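Local coordinates for inositol monophosphatase family protein (Staphylococcus aureus subsp. aureus MSSA476, PDB 4I3Y) that probably hydrolyses inositol monophosphates to inositol and phosphate, as a magnesium-dependent phosphatase that lithium inhibits, at residues N210-P213 and W214-A217. Residues are numbered along the deposited sequence; the frame is centred on the assembly and turned at random.
Sequences NPKP and WDIA
The backbone N of Lys212 gives its hydrogen to Asp215 OD2 at 2.8 Å, reaching the carboxylate from its anti side and 22° out of its plane. Asp215 CG sits beside its own backbone N, opposite the carbonyl carbon (chi1 -56°), which turns the acid back onto the residues that lead into the helical turn. In the reverse direction, Asp215 N makes a weak bond to Lys212 O at 3.1 Å, so Lys212 is held through both its N and its O. The next step, Ile216 N to Pro213 O at 3.4 Å, is also weak; the two make overlapping turns, the 3-10-like start of the short helix.

Trp214 lies alongside Lys212. Its CG sits between its backbone N and carbonyl carbon (chi1 45°), which brings one indole face over Lys212 CB, a CH-pi contact 3.5 Å from the five-membered ring centroid. Lys212 CG and CD run on past the CZ2 edge, CG 3.6 Å from Trp214 CZ2. Pro211 CB packs against Ile216 CG2 at 3.7 Å.

The indole also touches Glu76 and Asp94, both magnesium ligands, while Asp215 OD1 lies close to the carboxylates of Asp94 and Asp97. The nearest atoms of a bound phosphate, probably from the crystallisation liquor, and of the Asp215 side chain are about 3 Å apart. Trp214 and Asp215 open the second signature sequence of the inositol monophosphatase family, whose aspartate is typically a metal ligand in related enzymes.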
loop_
_atom_site.group_PDB
_atom_site.type_symbol
_atom_site.label_atom_id
_atom_site.label_comp_id
_atom_site.label_asym_id
_atom_site.label_seq_id
_atom_site.Cartn_x
_atom_site.Cartn_y
_atom_site.Cartn_z
ATOM N N ASN A 210 2.030 3.480 -19.550
ATOM C CA ASN A 210 1.900 2.504 -20.586
ATOM C C ASN A 210 0.990 1.335 -20.200
ATOM O O ASN A 210 1.448 0.186 -20.202
ATOM C CB ASN A 210 3.297 2.034 -20.995
ATOM C CG ASN A 210 3.269 1.095 -22.187
ATOM O OD1 ASN A 210 4.076 0.145 -22.265
ATOM N ND2 ASN A 210 2.336 1.335 -23.121
ATOM N N PRO A 211 -0.290 1.616 -19.865
ATOM C CA PRO A 211 -1.151 0.502 -19.497
ATOM C C PRO A 211 -1.720 -0.260 -20.702
ATOM O O PRO A 211 -1.927 0.327 -21.776
ATOM C CB PRO A 211 -2.327 1.190 -18.800
ATOM C CG PRO A 211 -2.460 2.510 -19.504
ATOM C CD PRO A 211 -1.034 2.896 -19.880
ATOM N N LYS A 212 -2.089 -1.509 -20.470
ATOM C CA LYS A 212 -2.853 -2.288 -21.440
ATOM C C LYS A 212 -4.322 -2.011 -21.241
ATOM O O LYS A 212 -4.703 -1.488 -20.188
ATOM C CB LYS A 212 -2.584 -3.759 -21.232
ATOM C CG LYS A 212 -1.117 -4.067 -21.512
ATOM C CD LYS A 212 -0.799 -4.111 -23.010
ATOM C CE LYS A 212 0.577 -3.565 -23.398
ATOM N NZ LYS A 212 1.456 -3.280 -22.212
ATOM N N PRO A 213 -5.159 -2.398 -22.223
ATOM C CA PRO A 213 -6.602 -2.176 -22.133
ATOM C C PRO A 213 -7.199 -2.699 -20.781
ATOM O O PRO A 213 -8.012 -1.986 -20.155
ATOM C CB PRO A 213 -7.146 -3.002 -23.327
ATOM C CG PRO A 213 -6.059 -2.838 -24.348
ATOM C CD PRO A 213 -4.759 -2.913 -23.561
ATOM N N TRP A 214 -6.781 -3.905 -20.386
ATOM C CA TRP A 214 -7.318 -4.603 -19.202
ATOM C C TRP A 214 -6.871 -3.944 -17.871
ATOM O O TRP A 214 -7.592 -4.049 -16.898
ATOM C CB TRP A 214 -6.973 -6.102 -19.240
ATOM C CG TRP A 214 -5.530 -6.354 -19.632
ATOM C CD1 TRP A 214 -4.435 -6.225 -18.815
ATOM C CD2 TRP A 214 -5.022 -6.705 -20.934
ATOM N NE1 TRP A 214 -3.290 -6.513 -19.515
ATOM C CE2 TRP A 214 -3.618 -6.833 -20.811
ATOM C CE3 TRP A 214 -5.626 -6.982 -22.173
ATOM C CZ2 TRP A 214 -2.776 -7.208 -21.891
ATOM C CZ3 TRP A 214 -4.787 -7.340 -23.264
ATOM C CH2 TRP A 214 -3.387 -7.446 -23.119
ATOM N N ASP A 215 -5.706 -3.268 -17.841
ATOM C CA ASP A 215 -5.256 -2.580 -16.586
ATOM C C ASP A 215 -6.147 -1.382 -16.213
ATOM O O ASP A 215 -6.185 -0.969 -15.047
ATOM C CB ASP A 215 -3.804 -2.058 -16.705
ATOM C CG ASP A 215 -2.814 -3.125 -17.061
ATOM O OD1 ASP A 215 -2.756 -4.213 -16.419
ATOM O OD2 ASP A 215 -2.058 -2.843 -18.024
ATOM N N ILE A 216 -6.828 -0.802 -17.206
ATOM C CA ILE A 216 -7.658 0.398 -17.008
ATOM C C ILE A 216 -9.155 0.257 -17.314
ATOM O O ILE A 216 -9.899 1.235 -17.223
ATOM C CB ILE A 216 -7.079 1.609 -17.798
ATOM C CG1 ILE A 216 -7.015 1.356 -19.341
ATOM C CG2 ILE A 216 -5.661 1.898 -17.288
ATOM C CD1 ILE A 216 -6.834 2.661 -20.122
ATOM N N ALA A 217 -9.591 -0.950 -17.686
ATOM C CA ALA A 217 -10.898 -1.107 -18.350
ATOM C C ALA A 217 -12.067 -0.731 -17.434
ATOM O O ALA A 217 -13.005 -0.085 -17.878
ATOM C CB ALA A 217 -11.053 -2.543 -18.871
#